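Local coordinates for protein glucose-resistance amylase regulator (Weissella paramesenteroides ATCC 33313, PDB 4RK6) that probably acts as a LacI-family DNA-binding transcriptional repressor, and holds glucose between the two lobes of its periplasmic-binding-protein-like core, at residues 57-62 with 82-87; 177-182 with 186-191. All blocks are in the same frame, centred on the assembly; numbering follows the deposited sequence.

Contact 1 (57-62 with 82-87); sequences QVFQTL and IDKLLE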
loop_
_atom_site.group_PDB
_atom_site.type_symbol
_atom_site.label_atom_id
_atom_site.label_comp_id
_atom_site.label_asym_id
_atom_site.label_seq_id
_atom_site.Cartn_x
_atom_site.Cartn_y
_atom_site.Cartn_z
ATOM N N GLN A 57 -2.266 -2.529 25.820
ATOM C CA GLN A 57 -1.290 -3.611 25.571
ATOM C C GLN A 57 -0.136 -3.125 24.700
ATOM O O GLN A 57 1.026 -3.408 24.998
ATOM C CB GLN A 57 -1.954 -4.841 24.917
ATOM C CG GLN A 57 -3.055 -5.501 25.742
ATOM C CD GLN A 57 -2.618 -5.843 27.158
ATOM O OE1 GLN A 57 -1.574 -6.461 27.361
ATOM N NE2 GLN A 57 -3.415 -5.440 28.145
ATOM N N VAL A 58 -0.464 -2.390 23.638
ATOM C CA VAL A 58 0.539 -1.757 22.778
ATOM C C VAL A 58 1.466 -0.875 23.600
ATOM O O VAL A 58 2.679 -0.903 23.422
ATOM C CB VAL A 58 -0.117 -0.902 21.669
ATOM C CG1 VAL A 58 0.913 -0.029 20.951
ATOM C CG2 VAL A 58 -0.836 -1.787 20.672
ATOM N N PHE A 59 0.895 -0.084 24.499
ATOM C CA PHE A 59 1.700 0.753 25.355
ATOM C C PHE A 59 2.633 -0.089 26.227
ATOM O O PHE A 59 3.813 0.228 26.363
ATOM C CB PHE A 59 0.825 1.660 26.237
ATOM C CG PHE A 59 1.555 2.207 27.408
ATOM C CD1 PHE A 59 2.431 3.266 27.252
ATOM C CD2 PHE A 59 1.384 1.666 28.679
ATOM C CE1 PHE A 59 3.135 3.761 28.332
ATOM C CE2 PHE A 59 2.092 2.157 29.762
ATOM C CZ PHE A 59 2.967 3.211 29.590
ATOM N N GLN A 60 2.119 -1.157 26.827
ATOM C CA GLN A 60 2.975 -2.045 27.626
ATOM C C GLN A 60 4.159 -2.620 26.815
ATOM O O GLN A 60 5.246 -2.783 27.360
ATOM C CB GLN A 60 2.152 -3.157 28.264
ATOM C CG GLN A 60 1.277 -2.648 29.398
ATOM C CD GLN A 60 0.379 -3.725 29.985
ATOM O OE1 GLN A 60 0.336 -3.918 31.200
ATOM N NE2 GLN A 60 -0.348 -4.428 29.125
ATOM N N THR A 61 3.923 -2.893 25.527
ATOM C CA THR A 61 4.944 -3.367 24.568
ATOM C C THR A 61 5.999 -2.282 24.282
ATOM O O THR A 61 7.179 -2.568 24.116
ATOM C CB THR A 61 4.266 -3.790 23.238
ATOM O OG1 THR A 61 3.461 -4.952 23.466
ATOM C CG2 THR A 61 5.283 -4.087 22.133
ATOM N N LEU A 62 5.567 -1.031 24.239
ATOM C CA LEU A 62 6.498 0.092 24.051
ATOM C C LEU A 62 7.445 0.319 25.230
ATOM O O LEU A 62 8.656 0.332 25.015
ATOM C CB LEU A 62 5.746 1.360 23.635
ATOM C CG LEU A 62 5.104 1.248 22.237
ATOM C CD1 LEU A 62 4.057 2.329 21.964
ATOM C CD2 LEU A 62 6.135 1.241 21.122
ATOM N N ILE A 82 0.146 9.318 25.470
ATOM C CA ILE A 82 1.150 10.369 25.321
ATOM C C ILE A 82 1.677 10.719 26.705
ATOM O O ILE A 82 2.883 10.682 26.944
ATOM C CB ILE A 82 0.573 11.619 24.626
ATOM C CG1 ILE A 82 0.216 11.306 23.171
ATOM C CG2 ILE A 82 1.570 12.779 24.687
ATOM C CD1 ILE A 82 -0.699 12.329 22.529
ATOM N N ASP A 83 0.772 11.014 27.636
ATOM C CA ASP A 83 1.175 11.290 29.012
ATOM C C ASP A 83 1.987 10.168 29.657
ATOM O O ASP A 83 3.034 10.435 30.213
ATOM C CB ASP A 83 -0.027 11.626 29.905
ATOM C CG ASP A 83 -0.576 13.017 29.649
ATOM O OD1 ASP A 83 0.208 13.998 29.739
ATOM O OD2 ASP A 83 -1.801 13.127 29.367
ATOM N N LYS A 84 1.518 8.922 29.589
ATOM C CA LYS A 84 2.254 7.824 30.218
ATOM C C LYS A 84 3.665 7.658 29.625
ATOM O O LYS A 84 4.631 7.409 30.355
ATOM C CB LYS A 84 1.457 6.510 30.149
ATOM C CG LYS A 84 0.326 6.440 31.185
ATOM C CD LYS A 84 -0.386 5.094 31.109
ATOM C CE LYS A 84 -1.028 4.677 32.422
ATOM N NZ LYS A 84 -0.029 4.524 33.513
ATOM N N LEU A 85 3.798 7.849 28.327
ATOM C CA LEU A 85 5.128 7.722 27.699
ATOM C C LEU A 85 6.036 8.853 28.136
ATOM O O LEU A 85 7.155 8.621 28.583
ATOM C CB LEU A 85 5.026 7.665 26.168
ATOM C CG LEU A 85 4.361 6.395 25.638
ATOM C CD1 LEU A 85 3.933 6.625 24.209
ATOM C CD2 LEU A 85 5.278 5.185 25.735
ATOM N N LEU A 86 5.541 10.086 28.083
ATOM C CA LEU A 86 6.347 11.216 28.533
ATOM C C LEU A 86 6.773 11.050 29.986
ATOM O O LEU A 86 7.887 11.395 30.353
ATOM C CB LEU A 86 5.582 12.524 28.368
ATOM C CG LEU A 86 5.265 13.012 26.953
ATOM C CD1 LEU A 86 4.303 14.192 27.020
ATOM C CD2 LEU A 86 6.528 13.420 26.203
ATOM N N GLU A 87 5.874 10.501 30.801
ATOM C CA GLU A 87 6.130 10.314 32.224
ATOM C C GLU A 87 7.139 9.194 32.490
ATOM O O GLU A 87 7.688 9.122 33.583
ATOM C CB GLU A 87 4.813 10.089 32.967
ATOM C CG GLU A 87 3.912 11.323 32.921
ATOM C CD GLU A 87 2.496 11.077 33.393
ATOM O OE1 GLU A 87 2.244 10.010 34.001
ATOM O OE2 GLU A 87 1.640 11.951 33.147
#

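Contact 2 (177-182 with 186-191); sequences TSVTTG and NQLPFT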
loop_
_atom_site.group_PDB
_atom_site.type_symbol
_atom_site.label_atom_id
_atom_site.label_comp_id
_atom_site.label_asym_id
_atom_site.label_seq_id
_atom_site.Cartn_x
_atom_site.Cartn_y
_atom_site.Cartn_z
ATOM N N THR A 177 -18.430 7.223 -4.461
ATOM C CA THR A 177 -19.816 7.501 -4.047
ATOM C C THR A 177 -20.152 8.977 -4.036
ATOM O O THR A 177 -21.331 9.342 -4.180
ATOM C CB THR A 177 -20.171 6.866 -2.672
ATOM O OG1 THR A 177 -19.373 7.408 -1.608
ATOM C CG2 THR A 177 -20.016 5.365 -2.708
ATOM N N SER A 178 -19.153 9.841 -3.864
ATOM C CA SER A 178 -19.422 11.270 -3.753
ATOM C C SER A 178 -20.234 11.776 -4.942
ATOM O O SER A 178 -21.196 12.524 -4.778
ATOM C CB SER A 178 -18.120 12.073 -3.627
ATOM O OG SER A 178 -17.335 11.989 -4.807
ATOM N N VAL A 179 -19.828 11.397 -6.143
ATOM C CA VAL A 179 -20.441 11.952 -7.362
ATOM C C VAL A 179 -21.509 11.056 -7.966
ATOM O O VAL A 179 -22.064 11.388 -9.001
ATOM C CB VAL A 179 -19.382 12.268 -8.439
ATOM C CG1 VAL A 179 -18.540 13.439 -7.987
ATOM C CG2 VAL A 179 -18.512 11.047 -8.731
ATOM N N THR A 180 -21.800 9.937 -7.319
ATOM C CA THR A 180 -22.861 9.034 -7.769
ATOM C C THR A 180 -24.049 9.078 -6.802
ATOM O O THR A 180 -25.169 9.324 -7.218
ATOM C CB THR A 180 -22.334 7.596 -7.934
ATOM O OG1 THR A 180 -21.660 7.191 -6.743
ATOM C CG2 THR A 180 -21.361 7.524 -9.089
ATOM N N THR A 181 -23.823 8.862 -5.514
ATOM C CA THR A 181 -24.936 8.905 -4.579
ATOM C C THR A 181 -24.953 10.192 -3.738
ATOM O O THR A 181 -25.985 10.562 -3.206
ATOM C CB THR A 181 -24.952 7.642 -3.704
ATOM O OG1 THR A 181 -23.718 7.546 -2.999
ATOM C CG2 THR A 181 -25.132 6.396 -4.567
ATOM N N GLY A 182 -23.828 10.892 -3.645
ATOM C CA GLY A 182 -23.756 12.145 -2.902
ATOM C C GLY A 182 -24.286 13.351 -3.650
ATOM O O GLY A 182 -24.872 14.277 -3.052
ATOM N N ASN A 186 -25.033 13.685 -13.330
ATOM C CA ASN A 186 -25.405 14.307 -14.571
ATOM C C ASN A 186 -25.464 15.819 -14.508
ATOM O O ASN A 186 -25.490 16.471 -15.547
ATOM C CB ASN A 186 -26.803 13.866 -15.002
ATOM C CG ASN A 186 -26.975 12.373 -14.988
ATOM O OD1 ASN A 186 -26.298 11.662 -15.732
ATOM N ND2 ASN A 186 -27.902 11.891 -14.155
ATOM N N GLN A 187 -25.510 16.366 -13.307
ATOM C CA GLN A 187 -25.593 17.808 -13.091
ATOM C C GLN A 187 -24.778 18.182 -11.867
ATOM O O GLN A 187 -25.290 18.741 -10.918
ATOM C CB GLN A 187 -27.053 18.225 -12.872
ATOM C CG GLN A 187 -27.924 18.060 -14.105
ATOM C CD GLN A 187 -29.349 18.511 -13.863
ATOM O OE1 GLN A 187 -30.296 17.936 -14.394
ATOM N NE2 GLN A 187 -29.507 19.534 -13.035
ATOM N N LEU A 188 -23.492 17.866 -11.883
ATOM C CA LEU A 188 -22.668 18.193 -10.742
ATOM C C LEU A 188 -22.657 19.691 -10.531
ATOM O O LEU A 188 -22.487 20.436 -11.483
ATOM C CB LEU A 188 -21.237 17.682 -10.939
ATOM C CG LEU A 188 -21.115 16.160 -10.868
ATOM C CD1 LEU A 188 -19.663 15.795 -11.168
ATOM C CD2 LEU A 188 -21.536 15.584 -9.543
ATOM N N PRO A 189 -22.833 20.126 -9.269
ATOM C CA PRO A 189 -22.896 21.556 -8.964
ATOM C C PRO A 189 -21.532 22.201 -8.809
ATOM O O PRO A 189 -21.447 23.415 -8.639
ATOM C CB PRO A 189 -23.671 21.607 -7.642
ATOM C CG PRO A 189 -23.451 20.276 -7.004
ATOM C CD PRO A 189 -23.221 19.297 -8.117
ATOM N N PHE A 190 -20.478 21.391 -8.899
ATOM C CA PHE A 190 -19.109 21.861 -8.873
ATOM C C PHE A 190 -18.339 21.376 -10.095
ATOM O O PHE A 190 -18.635 20.321 -10.666
ATOM C CB PHE A 190 -18.402 21.400 -7.594
ATOM C CG PHE A 190 -18.642 19.952 -7.244
ATOM C CD1 PHE A 190 -17.816 18.953 -7.744
ATOM C CD2 PHE A 190 -19.688 19.585 -6.400
ATOM C CE1 PHE A 190 -18.042 17.632 -7.419
ATOM C CE2 PHE A 190 -19.907 18.264 -6.059
ATOM C CZ PHE A 190 -19.089 17.277 -6.576
ATOM N N THR A 191 -17.337 22.147 -10.478
ATOM C CA THR A 191 -16.520 21.850 -11.663
ATOM C C THR A 191 -15.179 21.205 -11.325
ATOM O O THR A 191 -14.494 20.696 -12.223
ATOM C CB THR A 191 -16.265 23.113 -12.509
ATOM O OG1 THR A 191 -15.538 24.096 -11.733
ATOM C CG2 THR A 191 -17.595 23.691 -12.997
#

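Contact 1 (57-62 with 82-87)
Helices 52-64 and 79-87 are consecutive connections in the N-terminal lobe, a Rossmann-like alpha/beta domain of the periplasmic-binding-protein-like core, and F59 on the first packs against K84 and L85 on the second. Helix 52-64 leads from strand 42-48 into strand 69-72, and helix 79-87 carries the chain on to strand 91-95, so the two lie side by side as crossovers of successive beta-alpha-beta units. Their short segments run almost parallel, at 16° with 11.1 Å between axes. At that spacing the gap is bridged by a large side chain, the ring of F59, and no hydrogen bond spans it. The ring is sent across by a chi1 of 162°, which sets CG anti to the backbone N. L85 meets the ring at its edge: CG lies in the ring plane, and CD2 comes within 3.7 Å of F59 CE1, the two side chains passing in opposite directions. The same leucine reaches V70, M72 and V92 of the sheet, so one residue joins the helix pair to the strands beneath. L62, one turn on from F59, adds a looser apolar touch, its CB 4.4 Å from L85 CD2. V58, next to F59, settles on T46 and L48 of strand 42-48, while E42 of the second subunit packs against Q57, V58 and T61. K84 crosses F59 at about a right angle, using its aliphatic part, CB and CD. K84 CB sits 3.7 Å from F59 CZ, and K84 CD lies over one ring face, 4.1 Å from F59 CE2.

Contact 2 (177-182 with 186-191)
V179, near the end of helix 172-182, meets L188 and F190 through apolar contacts alone; no hydrogen bond joins the two segments. One methyl does most of the touching. V179 CG1 lies 4.0 Å from L188 CD2 and is nearly as close to L188 CD1, so it faces the fork of the leucine, with the side chains crossing at a slant. The same CG1 stands 4.1 Å from F190 CZ, near the ring plane, and thus meets the phenylalanine at its edge. F190 reaches this place with a chi1 of 45°, which puts CG between the backbone N and the carbonyl carbon. The ring also makes an edge-to-face pair with Y183, which L188 touches as well, and it rests on A130 of strand 129-132. V179 is further covered by L204 and A207 of helix 198-210.

Backbone hydrogen bonds shape the helical side. The carbonyl O of T177 accepts three amides: T180 N at 3.2 Å, T181 N at 2.9 Å and G182 N at 3.0 Å. The last spans five residues, so the helix widens into a pi-type turn at 178-182.

Beyond F190, the backbone of T191 pairs with N128 and S220 as the chain enters strand 192-195. A helix followed by a loop that turns back along it to strand 192-195, which lies parallel to 163-166 with 129-132 between them, is the second half of a beta-alpha-beta crossover, helix to strand, here in the Rossmann-like C-terminal lobe.

Contact 1 precedes contact 2 along the chain, and their centres lie 44 Å apart on opposite sides of the chain's centre, with nearest atoms about 30 Å apart. Each belongs to a different lobe of the bilobal core. The helices of 57-62 and 82-87 cover the N-terminal lobe's parallel strands 42-48, 69-72 and 91-95, whereas 177-182 and 186-191 lie on the crossover from edge strand 163-166 to strand 192-195, as its helix end and following loop. Glucose binds between the lobes, with T22, F24 and T96 from one and residues such as R145, H170 and D225 from the other. Both contacts stand away from that pocket; of the two, only contact 1 touches the second subunit, through 57-62.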